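Local coordinates for protein D-3-phosphoglycerate dehydrogenase (Sulfolobus tokodaii, PDB 2EKL) that binds NAD and probably oxidises D-3-phosphoglycerate as a D-isomer specific 2-hydroxyacid dehydrogenase, at residues Leu9-Ile14 against Ile50-Arg55; Met222-Ile227 against Lys248-Ala253; Val157-Asn162 against Glu181-Lys186; Asp61-Gly66 against Glu85-Arg90; Leu69-Arg74 against Asn305-Leu310. All coordinates share one frame; numbering follows the deposited sequence.

Interaction 1 of 5, residues Leu9-Ile14 against Ile50-Arg55; sequences LITDPI and IVVRSR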
# COMPACT_ATOMS: atom_id res chain seq x y z
N LEU A 9 -2.71 10.29 39.51
CA LEU A 9 -4.01 10.61 38.94
C LEU A 9 -4.00 10.31 37.45
O LEU A 9 -3.15 10.81 36.71
CB LEU A 9 -4.35 12.09 39.16
CG LEU A 9 -5.66 12.58 38.52
CD1 LEU A 9 -6.86 11.93 39.22
CD2 LEU A 9 -5.74 14.09 38.63
N ILE A 10 -4.93 9.47 37.00
CA ILE A 10 -5.04 9.13 35.59
C ILE A 10 -6.32 9.83 35.15
O ILE A 10 -7.41 9.54 35.63
CB ILE A 10 -5.14 7.61 35.39
CG1 ILE A 10 -3.89 6.94 35.98
CG2 ILE A 10 -5.26 7.29 33.91
CD1 ILE A 10 -3.86 5.44 35.85
N THR A 11 -6.17 10.77 34.22
CA THR A 11 -7.28 11.59 33.77
C THR A 11 -8.01 11.17 32.51
O THR A 11 -9.07 11.72 32.20
CB THR A 11 -6.80 13.04 33.58
OG1 THR A 11 -5.87 13.08 32.49
CG2 THR A 11 -6.10 13.53 34.84
N ASP A 12 -7.45 10.22 31.78
CA ASP A 12 -8.07 9.76 30.54
C ASP A 12 -8.13 8.24 30.47
O ASP A 12 -7.38 7.54 31.16
CB ASP A 12 -7.28 10.27 29.33
CG ASP A 12 -7.27 11.78 29.24
OD1 ASP A 12 -8.37 12.38 29.18
OD2 ASP A 12 -6.17 12.37 29.22
N PRO A 13 -9.03 7.70 29.63
CA PRO A 13 -9.15 6.25 29.49
C PRO A 13 -7.84 5.71 28.91
O PRO A 13 -7.46 6.09 27.81
CB PRO A 13 -10.31 6.09 28.51
CG PRO A 13 -11.14 7.33 28.76
CD PRO A 13 -10.09 8.40 28.89
N ILE A 14 -7.16 4.84 29.64
CA ILE A 14 -5.90 4.30 29.15
C ILE A 14 -5.81 2.78 29.27
O ILE A 14 -6.66 2.15 29.90
CB ILE A 14 -4.69 4.90 29.89
CG1 ILE A 14 -4.77 4.56 31.38
CG2 ILE A 14 -4.64 6.41 29.68
CD1 ILE A 14 -3.52 4.90 32.14
N ILE A 50 0.82 12.35 37.33
CA ILE A 50 -0.40 12.53 36.55
C ILE A 50 -0.18 11.78 35.24
O ILE A 50 0.91 11.84 34.66
CB ILE A 50 -0.69 14.03 36.23
CG1 ILE A 50 -2.04 14.15 35.53
CG2 ILE A 50 0.41 14.61 35.35
CD1 ILE A 50 -2.45 15.58 35.21
N VAL A 51 -1.18 11.02 34.81
CA VAL A 51 -1.08 10.26 33.56
C VAL A 51 -2.19 10.75 32.65
O VAL A 51 -3.36 10.73 33.03
CB VAL A 51 -1.23 8.75 33.81
CG1 VAL A 51 -1.01 7.98 32.52
CG2 VAL A 51 -0.23 8.29 34.87
N VAL A 52 -1.83 11.18 31.45
CA VAL A 52 -2.83 11.70 30.53
C VAL A 52 -2.69 11.12 29.12
O VAL A 52 -1.66 10.48 28.81
CB VAL A 52 -2.68 13.23 30.47
CG1 VAL A 52 -2.69 13.81 31.88
CG2 VAL A 52 -1.38 13.60 29.78
N ARG A 53 -3.77 11.25 28.37
CA ARG A 53 -3.51 10.78 27.06
C ARG A 53 -3.52 11.99 26.18
O ARG A 53 -2.54 12.70 26.00
CB ARG A 53 -4.64 9.81 26.63
CG ARG A 53 -4.09 8.43 26.26
CD ARG A 53 -4.92 7.70 25.16
NE ARG A 53 -6.36 8.01 25.25
CZ ARG A 53 -7.19 7.49 24.34
NH1 ARG A 53 -6.73 6.82 23.28
NH2 ARG A 53 -8.49 7.49 24.60
N SER A 54 -4.73 12.29 25.68
CA SER A 54 -4.84 13.44 24.81
C SER A 54 -6.08 14.64 25.07
O SER A 54 -5.95 15.86 25.02
CB SER A 54 -5.25 13.30 23.14
OG SER A 54 -5.37 14.44 22.30
N ARG A 55 -7.18 14.05 25.54
CA ARG A 55 -8.32 14.82 26.02
C ARG A 55 -7.93 15.86 27.07
O ARG A 55 -8.38 17.00 27.03
CB ARG A 55 -9.37 13.88 26.61
CG ARG A 55 -10.70 14.54 26.93
CD ARG A 55 -11.63 13.57 27.66
NE ARG A 55 -11.16 13.30 29.02
CZ ARG A 55 -11.44 14.06 30.08
NH1 ARG A 55 -12.19 15.15 29.94
NH2 ARG A 55 -10.97 13.73 31.28
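Leu-9 and Ile-10 pair in parallel with Ile-50 and Val-51, joining strands 7-10 and 49-52 of the five-stranded parallel sheet (order 2-1-3-4-5) of the alpha/beta domain, in this family the substrate-binding one beside the NAD-binding domain. Both backbone groups of Val-51 are held: its N donates to Leu-9 O at 2.7 Å, and its O accepts from Thr-11 N at 3.1 Å. The Ile-10 and Val-51 side chains lie side by side, with CG1 of Ile-10 3.9 Å from CB of Val-51. Ile-14 CD1 meets Val-51 CG1, the two side chains crossing at about a right angle, and Leu-18 of helix 16-24 also covers Val-51. Beyond the strand ends, Asp-12 ties the two loops together. Its CG is anti to the carbonyl carbon (chi1 -63°), and Asp-12 OD2 takes the Arg-53 N-H on the anti side at 2.8 Å, nearly straight at 177°. OD1 forms a salt bridge with Arg-55 NE, a bent, weak hydrogen bond, the carboxylate and guanidinium planes standing 81° apart. Thr-11 OG1 is hydrogen-bonded to Thr-56 OG1. Arg-55 NH2 gives an in-plane hydrogen bond to Thr-11 O at 2.9 Å and also bonds Ile-35 O.

Interaction 2 of 5, residues Met222-Ile227 against Lys248-Ala253; sequences MKDNVI and KGKVYA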
# COMPACT_ATOMS: atom_id res chain seq x y z
N MET A 222 9.02 21.40 -8.14
CA MET A 222 8.63 20.01 -8.35
C MET A 222 8.46 19.57 -9.79
O MET A 222 8.24 20.39 -10.69
CB MET A 222 7.34 19.71 -7.59
CG MET A 222 7.49 19.74 -6.08
SD MET A 222 5.90 19.48 -5.30
CE MET A 222 6.24 19.99 -3.63
N LYS A 223 8.58 18.27 -10.00
CA LYS A 223 8.41 17.70 -11.33
C LYS A 223 6.92 17.64 -11.63
O LYS A 223 6.11 17.64 -10.71
CB LYS A 223 8.97 16.27 -11.40
CG LYS A 223 10.47 16.15 -11.22
CD LYS A 223 10.95 14.72 -11.49
CE LYS A 223 10.66 14.29 -12.92
NZ LYS A 223 11.17 12.92 -13.25
N ASP A 224 6.57 17.60 -12.91
CA ASP A 224 5.17 17.49 -13.29
C ASP A 224 4.69 16.09 -12.92
O ASP A 224 5.46 15.13 -12.99
CB ASP A 224 5.01 17.71 -14.80
CG ASP A 224 5.35 19.12 -15.23
OD1 ASP A 224 4.86 20.07 -14.58
OD2 ASP A 224 6.10 19.29 -16.22
N ASN A 225 3.43 15.99 -12.52
CA ASN A 225 2.83 14.71 -12.13
C ASN A 225 3.41 14.09 -10.87
O ASN A 225 3.36 12.88 -10.68
CB ASN A 225 2.94 13.70 -13.28
CG ASN A 225 2.03 14.05 -14.43
OD1 ASN A 225 2.48 14.33 -15.54
ND2 ASN A 225 0.73 14.05 -14.16
N VAL A 226 3.97 14.94 -10.01
CA VAL A 226 4.55 14.46 -8.76
C VAL A 226 3.47 13.91 -7.85
O VAL A 226 2.32 14.35 -7.89
CB VAL A 226 5.30 15.61 -8.04
CG1 VAL A 226 4.32 16.71 -7.63
CG2 VAL A 226 6.04 15.08 -6.82
N ILE A 227 3.83 12.91 -7.05
CA ILE A 227 2.93 12.32 -6.07
C ILE A 227 3.51 12.73 -4.72
O ILE A 227 4.70 12.52 -4.47
CB ILE A 227 2.90 10.77 -6.15
CG1 ILE A 227 2.23 10.33 -7.45
CG2 ILE A 227 2.15 10.20 -4.95
CD1 ILE A 227 2.29 8.84 -7.69
N LYS A 248 -4.10 23.11 -11.00
CA LYS A 248 -3.32 23.42 -12.20
C LYS A 248 -3.02 22.13 -12.96
O LYS A 248 -2.69 22.16 -14.14
CB LYS A 248 -1.99 24.09 -11.83
CG LYS A 248 -2.11 25.49 -11.26
CD LYS A 248 -0.73 26.03 -10.89
CE LYS A 248 -0.82 27.45 -10.37
NZ LYS A 248 0.51 27.95 -9.91
N GLY A 249 -3.13 21.00 -12.25
CA GLY A 249 -2.87 19.72 -12.87
C GLY A 249 -1.44 19.24 -12.69
O GLY A 249 -1.06 18.20 -13.23
N LYS A 250 -0.64 19.99 -11.93
CA LYS A 250 0.75 19.60 -11.73
C LYS A 250 0.91 18.42 -10.78
O LYS A 250 1.70 17.51 -11.04
CB LYS A 250 1.57 20.78 -11.20
CG LYS A 250 3.06 20.45 -11.11
CD LYS A 250 3.91 21.66 -10.78
CE LYS A 250 5.39 21.30 -10.85
NZ LYS A 250 6.27 22.46 -10.54
N VAL A 251 0.19 18.45 -9.66
CA VAL A 251 0.27 17.38 -8.68
C VAL A 251 -0.66 16.25 -9.09
O VAL A 251 -1.86 16.45 -9.22
CB VAL A 251 -0.12 17.89 -7.27
CG1 VAL A 251 -0.10 16.75 -6.26
CG2 VAL A 251 0.84 19.00 -6.83
N TYR A 252 -0.09 15.06 -9.30
CA TYR A 252 -0.87 13.90 -9.70
C TYR A 252 -1.78 13.48 -8.55
O TYR A 252 -2.95 13.12 -8.76
CB TYR A 252 0.06 12.74 -10.07
CG TYR A 252 -0.65 11.51 -10.56
CD1 TYR A 252 -1.14 11.43 -11.87
CD2 TYR A 252 -0.85 10.41 -9.72
CE1 TYR A 252 -1.80 10.29 -12.33
CE2 TYR A 252 -1.52 9.27 -10.17
CZ TYR A 252 -1.98 9.22 -11.48
OH TYR A 252 -2.63 8.09 -11.93
N ALA A 253 -1.24 13.53 -7.34
CA ALA A 253 -2.01 13.15 -6.17
C ALA A 253 -1.33 13.55 -4.87
O ALA A 253 -0.10 13.65 -4.80
CB ALA A 253 -2.26 11.63 -6.18
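Asn-225 N donates to Lys-250 O at 2.7 Å, and Tyr-252 N to Val-226 O at 2.9 Å; these backbone bonds join the turn leading into strand 226-230 to the first residues of 251-256. The first donor lies in the carbonyl plane of its acceptor, the second is tilted 22° from it. Asn-225 sits inside a type II turn from Lys-223 to Val-226, which presents its N-H to the other segment. The Lys-250 chain, extended beyond CG, passes across the turn and crosses the Asp-224 side chain at about a right angle. Lys-250 NZ reaches Met-222 O in a weak bond of 2.9 Å; its stronger partner is Phe-219 O. Lys-250 CE lies 4.1 Å from Met-222 CB. An alanine in place of Lys-250 would probably leave both carbonyl oxygens without this donor and open a gap beside the turn. Tyr-252 and Ile-227 lie side by side, with Tyr-252 CD2 3.8 Å from Ile-227 CG1. Asn-225 ND2 stands at the edge of the ring, 4.0 Å from Tyr-252 CD1. Val-226 CG1 meets Val-251 CG2 at 4.2 Å. The contact belongs to a beta-alpha-beta unit of the NAD-binding domain: helix 239-247 connects the strands and packs on Val-251, strand 199-202 flanks Val-226 and Ile-227, and helix 102-118 covers Ile-227 and Ala-253.

Interaction 3 of 5, residues Val157-Asn162 against Glu181-Lys186; sequences VGIIAN and EKINAK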
# COMPACT_ATOMS: atom_id res chain seq x y z
N VAL A 157 11.14 4.20 5.34
CA VAL A 157 10.37 4.35 4.11
C VAL A 157 11.38 4.28 2.95
O VAL A 157 11.11 3.71 1.90
CB VAL A 157 9.62 5.71 4.09
CG1 VAL A 157 9.07 6.00 2.69
CG2 VAL A 157 8.46 5.68 5.09
N GLY A 158 12.56 4.86 3.17
CA GLY A 158 13.60 4.83 2.16
C GLY A 158 14.09 3.42 1.88
O GLY A 158 14.30 3.04 0.73
N ILE A 159 14.28 2.64 2.94
CA ILE A 159 14.75 1.27 2.78
C ILE A 159 13.74 0.46 1.97
O ILE A 159 14.11 -0.31 1.08
CB ILE A 159 14.96 0.61 4.17
CG1 ILE A 159 16.14 1.30 4.87
CG2 ILE A 159 15.21 -0.89 4.02
CD1 ILE A 159 16.31 0.91 6.32
N ILE A 160 12.46 0.66 2.26
CA ILE A 160 11.41 -0.06 1.55
C ILE A 160 11.31 0.40 0.10
O ILE A 160 11.23 -0.42 -0.82
CB ILE A 160 10.05 0.10 2.27
CG1 ILE A 160 10.11 -0.58 3.64
CG2 ILE A 160 8.93 -0.51 1.44
CD1 ILE A 160 8.98 -0.20 4.59
N ALA A 161 11.33 1.71 -0.12
CA ALA A 161 11.23 2.24 -1.48
C ALA A 161 12.40 1.74 -2.33
O ALA A 161 12.23 1.44 -3.52
CB ALA A 161 11.19 3.76 -1.46
N ASN A 162 13.58 1.65 -1.73
CA ASN A 162 14.74 1.16 -2.46
C ASN A 162 14.50 -0.29 -2.90
O ASN A 162 14.83 -0.67 -4.02
CB ASN A 162 16.00 1.23 -1.58
CG ASN A 162 17.21 0.60 -2.24
OD1 ASN A 162 17.62 -0.51 -1.88
ND2 ASN A 162 17.79 1.30 -3.21
N GLU A 181 23.64 7.02 2.65
CA GLU A 181 24.47 6.11 1.88
C GLU A 181 24.32 4.66 2.33
O GLU A 181 24.34 3.74 1.51
CB GLU A 181 25.95 6.50 1.99
CG GLU A 181 26.28 7.89 1.50
CD GLU A 181 27.78 8.16 1.54
OE1 GLU A 181 28.38 7.98 2.62
OE2 GLU A 181 28.34 8.55 0.50
N LYS A 182 24.18 4.47 3.64
CA LYS A 182 24.05 3.13 4.20
C LYS A 182 22.84 2.35 3.70
O LYS A 182 22.85 1.12 3.70
CB LYS A 182 24.01 3.20 5.73
CG LYS A 182 23.94 1.83 6.41
CD LYS A 182 25.11 0.95 5.98
CE LYS A 182 25.01 -0.45 6.58
NZ LYS A 182 25.09 -0.44 8.06
N ILE A 183 21.79 3.06 3.27
CA ILE A 183 20.60 2.37 2.78
C ILE A 183 20.45 2.48 1.26
O ILE A 183 19.37 2.26 0.72
CB ILE A 183 19.31 2.92 3.43
CG1 ILE A 183 18.99 4.31 2.89
CG2 ILE A 183 19.48 2.99 4.94
CD1 ILE A 183 17.58 4.77 3.22
N ASN A 184 21.55 2.83 0.60
CA ASN A 184 21.59 2.98 -0.85
C ASN A 184 20.85 4.23 -1.32
O ASN A 184 20.39 4.30 -2.46
CB ASN A 184 21.00 1.75 -1.56
CG ASN A 184 21.41 1.67 -3.02
OD1 ASN A 184 20.67 1.15 -3.86
ND2 ASN A 184 22.59 2.18 -3.34
N ALA A 185 20.72 5.21 -0.43
CA ALA A 185 20.06 6.46 -0.76
C ALA A 185 21.13 7.53 -0.89
O ALA A 185 22.31 7.27 -0.62
CB ALA A 185 19.07 6.85 0.34
N LYS A 186 20.74 8.72 -1.31
CA LYS A 186 21.70 9.81 -1.46
C LYS A 186 21.17 11.08 -0.81
O LYS A 186 20.08 11.55 -1.14
CB LYS A 186 21.98 10.07 -2.94
CG LYS A 186 23.07 11.10 -3.20
CD LYS A 186 23.35 11.23 -4.70
CE LYS A 186 24.58 12.08 -4.96
NZ LYS A 186 24.42 13.47 -4.45
O HOH W 1 18.23 4.25 -3.97
O HOH W 2 19.97 -2.10 -3.08
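OD1 of Asn-184 takes a hydrogen bond from Asn-162 ND2 at 3.0 Å and a weak one from a water that also donates to Asn-162 OD1. The two amides stand almost perpendicular, their planes 89° apart, and the donor is tilted 25° from the carbonyl plane of Asn-184. A second water accepts from Asn-162 ND2 and donates to the backbone O of Asn-184 at 2.6 Å. Asn-162 therefore uses both ends of its amide, which would hold its rotation. Its CG is anti to the backbone N (chi1 174°), carrying the amide off helix 152-163 toward the other segment. An alanine in place of Asn-162 would probably leave Asn-184 OD1 without its amide donor and both waters without one of their mates. Asn-184, with positive phi, is the C-prime residue of the Schellman motif closing helix 177-182. Beside this polar pair, Ile-183 packs on Ile-159 at about a right angle, Ile-183 CG2 lying 3.7 Å from Ile-159 CG1. Ile-183 CD1 reaches the main chain, 4.0 Å from Gly-158 C; a beta carbon on that glycine would come tightly against this methyl. Helix 152-163 begins at the NAD-binding residues Arg-152 and Ile-153, beside what is probably the Rossmann-type GxGxxG turn. Two isoleucines beside a water-linked amide pair imply a partly hydrated joint at the surface.

Interaction 4 of 5, residues Asp61-Gly66 against Glu85-Arg90; sequences DVIEKG and EEAEKR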
# COMPACT_ATOMS: atom_id res chain seq x y z
N ASP A 61 -1.07 26.55 33.98
CA ASP A 61 -1.84 26.73 35.20
C ASP A 61 -2.09 25.41 35.92
O ASP A 61 -2.22 25.38 37.15
CB ASP A 61 -3.17 27.42 34.89
CG ASP A 61 -4.17 26.50 34.22
OD1 ASP A 61 -3.82 25.90 33.19
OD2 ASP A 61 -5.30 26.38 34.73
N VAL A 62 -2.17 24.32 35.17
CA VAL A 62 -2.40 23.01 35.77
C VAL A 62 -1.16 22.59 36.55
O VAL A 62 -1.26 22.06 37.66
CB VAL A 62 -2.70 21.93 34.70
CG1 VAL A 62 -2.84 20.57 35.36
CG2 VAL A 62 -3.97 22.29 33.94
N ILE A 63 0.01 22.82 35.96
CA ILE A 63 1.27 22.47 36.60
C ILE A 63 1.52 23.32 37.85
O ILE A 63 2.00 22.82 38.86
CB ILE A 63 2.46 22.67 35.62
CG1 ILE A 63 2.37 21.63 34.49
CG2 ILE A 63 3.78 22.54 36.36
CD1 ILE A 63 3.44 21.79 33.42
N GLU A 64 1.18 24.60 37.76
CA GLU A 64 1.36 25.51 38.89
C GLU A 64 0.53 25.03 40.08
O GLU A 64 0.99 25.06 41.22
CB GLU A 64 0.95 26.93 38.51
CG GLU A 64 1.75 27.50 37.35
CD GLU A 64 1.35 28.93 37.01
OE1 GLU A 64 0.16 29.16 36.69
OE2 GLU A 64 2.23 29.82 37.06
N LYS A 65 -0.69 24.59 39.79
CA LYS A 65 -1.59 24.10 40.83
C LYS A 65 -1.10 22.75 41.37
O LYS A 65 -1.34 22.42 42.53
CB LYS A 65 -3.00 23.95 40.26
CG LYS A 65 -4.09 23.75 41.30
CD LYS A 65 -4.17 24.95 42.24
CE LYS A 65 -5.30 24.79 43.25
NZ LYS A 65 -6.64 24.76 42.59
N GLY A 66 -0.43 21.98 40.52
CA GLY A 66 0.08 20.69 40.95
C GLY A 66 1.39 20.87 41.70
O GLY A 66 2.46 20.55 41.20
N GLU A 85 7.86 23.17 28.64
CA GLU A 85 8.72 24.23 29.14
C GLU A 85 8.46 24.48 30.62
O GLU A 85 9.39 24.50 31.43
CB GLU A 85 8.52 25.52 28.33
CG GLU A 85 7.12 25.71 27.75
CD GLU A 85 6.77 24.65 26.72
OE1 GLU A 85 7.61 24.38 25.84
OE2 GLU A 85 5.65 24.10 26.79
N GLU A 86 7.19 24.65 30.98
CA GLU A 86 6.83 24.88 32.37
C GLU A 86 7.25 23.68 33.21
O GLU A 86 7.74 23.82 34.32
CB GLU A 86 5.32 25.10 32.49
CG GLU A 86 4.88 25.55 33.88
CD GLU A 86 5.57 26.83 34.31
OE1 GLU A 86 5.44 27.84 33.58
OE2 GLU A 86 6.23 26.83 35.37
N ALA A 87 7.05 22.48 32.66
CA ALA A 87 7.40 21.26 33.36
C ALA A 87 8.88 21.22 33.71
O ALA A 87 9.26 20.84 34.82
CB ALA A 87 7.03 20.05 32.51
N GLU A 88 9.73 21.61 32.76
CA GLU A 88 11.17 21.59 33.00
C GLU A 88 11.56 22.57 34.11
O GLU A 88 12.40 22.26 34.95
CB GLU A 88 11.93 21.94 31.72
CG GLU A 88 13.45 21.82 31.86
CD GLU A 88 14.18 22.08 30.56
OE1 GLU A 88 13.94 21.34 29.58
OE2 GLU A 88 15.01 23.01 30.52
N LYS A 89 10.95 23.75 34.10
CA LYS A 89 11.23 24.76 35.12
C LYS A 89 10.95 24.20 36.51
O LYS A 89 11.69 24.47 37.46
CB LYS A 89 10.37 26.01 34.90
CG LYS A 89 10.72 26.82 33.66
CD LYS A 89 9.92 28.12 33.64
CE LYS A 89 10.29 28.99 32.45
NZ LYS A 89 9.53 30.27 32.44
N ARG A 90 9.88 23.43 36.63
CA ARG A 90 9.48 22.83 37.90
C ARG A 90 10.27 21.56 38.17
O ARG A 90 10.09 20.91 39.20
CB ARG A 90 7.99 22.52 37.87
CG ARG A 90 7.10 23.74 37.72
CD ARG A 90 6.77 24.39 39.06
NE ARG A 90 5.75 23.65 39.80
CZ ARG A 90 5.99 22.55 40.52
NH1 ARG A 90 7.22 22.06 40.60
NH2 ARG A 90 5.00 21.94 41.15
O HOH W 3 5.45 29.12 37.14
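Ile-63 fits between Glu-86, Ala-87 and Arg-90, joining helices 60-65 and 84-89, which pack on the same sheet of the parallel alpha/beta domain. Ile-63 CD1 lies 3.9 Å from Glu-86 CB and 4.1 Å from Ala-87 CB. CG1 of Ile-63 is anti to the carbonyl carbon (chi1 -68°), which leaves CG2 anti to the backbone N, and Ile-63 CG2 meets Arg-90 CG at 3.8 Å. The Ile-63 side chain runs antiparallel to those of Glu-86 and Arg-90 as it passes each, so methyl and methylene groups do the touching while the charged ends continue beyond. In Glu-86 the bend at chi2 (58°) turns CD away after CG has come near Ile-63, and the carboxylate goes on to a water. That water donates to Glu-86 OE2 at 3.0 Å and to Glu-64 OE2 at 3.3 Å, linking two acidic groups, which may ease the repulsion between them. Outside this shell, Ile-63 also touches Val-58 and Ile-92, and Asp-83 OD1 accepts the backbone N-H of Glu-86 in the first turn of helix 84-89. Helix 37-43 packs on helix 60-65 through Leu-41. Arg-90, bent at chi2 and chi3, turns back toward the end of helix 60-65, and Arg-90 NH2 lies 2.9 Å from Gly-66 O, which sits at the edge of the guanidinium, near its plane.

Interaction 5 of 5, residues Leu69-Arg74 against Asn305-Leu310; sequences LKIIAR and NAMKEL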
# COMPACT_ATOMS: atom_id res chain seq x y z
N LEU A 69 3.47 17.66 42.01
CA LEU A 69 3.81 16.95 40.79
C LEU A 69 5.31 16.71 40.63
O LEU A 69 6.12 17.64 40.73
CB LEU A 69 3.29 17.71 39.56
CG LEU A 69 1.80 17.60 39.25
CD1 LEU A 69 1.47 18.48 38.05
CD2 LEU A 69 1.43 16.15 38.98
N LYS A 70 5.67 15.45 40.36
CA LYS A 70 7.06 15.06 40.17
C LYS A 70 7.24 14.36 38.83
O LYS A 70 8.33 14.35 38.25
CB LYS A 70 7.50 14.11 41.30
CG LYS A 70 7.39 14.73 42.69
CD LYS A 70 7.62 13.68 43.77
CE LYS A 70 7.47 14.29 45.15
NZ LYS A 70 6.11 14.87 45.37
N ILE A 71 6.16 13.76 38.33
CA ILE A 71 6.20 13.05 37.05
C ILE A 71 4.91 13.27 36.27
O ILE A 71 3.82 13.20 36.83
CB ILE A 71 6.38 11.52 37.22
CG1 ILE A 71 7.65 11.21 38.00
CG2 ILE A 71 6.44 10.85 35.85
CD1 ILE A 71 7.83 9.73 38.29
N ILE A 72 5.06 13.55 34.98
CA ILE A 72 3.92 13.74 34.09
C ILE A 72 4.09 12.65 33.04
O ILE A 72 5.13 12.58 32.38
CB ILE A 72 3.95 15.11 33.39
CG1 ILE A 72 3.67 16.23 34.39
CG2 ILE A 72 2.92 15.14 32.27
CD1 ILE A 72 3.79 17.63 33.81
N ALA A 73 3.09 11.79 32.90
CA ALA A 73 3.15 10.71 31.92
C ALA A 73 2.12 10.90 30.82
O ALA A 73 0.93 11.05 31.09
CB ALA A 73 2.95 9.36 32.61
N ARG A 74 2.60 10.88 29.58
CA ARG A 74 1.73 11.02 28.42
C ARG A 74 1.70 9.67 27.72
O ARG A 74 2.70 9.24 27.16
CB ARG A 74 2.28 12.09 27.47
CG ARG A 74 1.63 12.11 26.09
CD ARG A 74 0.18 12.53 26.15
NE ARG A 74 -0.50 12.36 24.87
CZ ARG A 74 -0.23 13.06 23.77
NH1 ARG A 74 0.72 13.99 23.79
NH2 ARG A 74 -0.91 12.84 22.66
N ASN A 305 10.69 3.70 35.48
CA ASN A 305 12.09 4.09 35.59
C ASN A 305 12.22 5.44 36.27
O ASN A 305 13.09 5.64 37.12
CB ASN A 305 12.75 4.15 34.21
CG ASN A 305 14.25 4.40 34.29
OD1 ASN A 305 15.00 3.60 34.86
ND2 ASN A 305 14.69 5.52 33.73
N ALA A 306 11.35 6.38 35.90
CA ALA A 306 11.35 7.71 36.49
C ALA A 306 11.02 7.63 37.98
O ALA A 306 11.58 8.36 38.79
CB ALA A 306 10.34 8.60 35.78
N MET A 307 10.10 6.74 38.33
CA MET A 307 9.72 6.56 39.72
C MET A 307 10.89 5.97 40.51
O MET A 307 11.15 6.38 41.65
CB MET A 307 8.50 5.65 39.83
CG MET A 307 7.22 6.26 39.28
SD MET A 307 5.84 5.10 39.27
CE MET A 307 5.32 5.19 40.98
N LYS A 308 11.60 5.03 39.90
CA LYS A 308 12.74 4.40 40.57
C LYS A 308 13.84 5.42 40.82
O LYS A 308 14.46 5.43 41.89
CB LYS A 308 13.29 3.24 39.74
CG LYS A 308 14.47 2.54 40.39
CD LYS A 308 14.89 1.30 39.63
CE LYS A 308 13.81 0.23 39.68
NZ LYS A 308 14.25 -1.03 39.01
N GLU A 309 14.10 6.28 39.84
CA GLU A 309 15.13 7.30 39.99
C GLU A 309 14.77 8.26 41.12
O GLU A 309 15.65 8.85 41.75
CB GLU A 309 15.30 8.07 38.68
CG GLU A 309 15.93 7.24 37.56
CD GLU A 309 17.39 6.90 37.82
OE1 GLU A 309 17.95 7.39 38.83
OE2 GLU A 309 17.98 6.16 37.02
N LEU A 310 13.47 8.40 41.38
CA LEU A 310 13.00 9.29 42.44
C LEU A 310 12.93 8.57 43.78
O LEU A 310 12.57 9.17 44.79
CB LEU A 310 11.63 9.85 42.07
CG LEU A 310 11.63 10.91 40.96
CD1 LEU A 310 10.21 11.24 40.55
CD2 LEU A 310 12.36 12.16 41.45
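Strand 71-74 of the five-stranded parallel sheet meets the last turn of the long C-terminal helix 289-309, a contact made by apolar side chains. Ile-71 carries it. Its CG1 is anti to the carbonyl carbon (chi1 -58°), chi2 of 176° extends CD1, and this tip reaches two residues of the last turn and Leu-310 just after it. Ile-71 CD1 lies 3.7 Å from Ala-306 CB, 3.7 Å from Met-307 CG and 3.6 Å from Leu-310 CD1. The partners differ in how they come: alanine offers its single methyl, Met-307 crosses the isoleucine side chain at about a right angle with its CG, and Leu-310 slides past it in the opposite direction. Leu-310 CD1 also meets Ile-71 CG1 at 3.6 Å, touching two successive atoms of one branch. Leu-310 CD1 is also 4.0 Å from Lys-70 CB. Only the base of that lysine takes part; its end leads away to a salt bridge of NZ with Asp-48, and to hydrogen bonds with Lys-68 O and Tyr-4 OH. Residues 305-310 come about 230 residues after the strand, so this contact brings the C-terminal part of the chain back onto the sheet formed near its beginning. Strand 49-52 borders strand 71-74 on one side, with Ile-49 touching Met-307, and strand 93-95 on the other, where Lys-93 meets Leu-310 and Glu-309.

In the fold
Interactions 1, 4 and 5 cluster around the five-stranded parallel sheet, their centres 14 to 17 Å apart. Interactions 1 and 5 meet through the neighbouring strands 49-52 and 71-74, and Ile-72 packs against Ile-63 and Ala-87 of interaction 4. Interactions 2 and 3, centres 23 Å apart, belong to the NAD-binding domain; they lie about 38 to 48 Å, centre to centre, from interactions 1, 4 and 5. Along the chain interaction 1 closes first, the segments of 4 and 5 alternate, and 3 then 2 follow inside the loop closed by 5. The chain thus builds two domains and returns through helix 289-309; in this family the active site lies in the cleft between them.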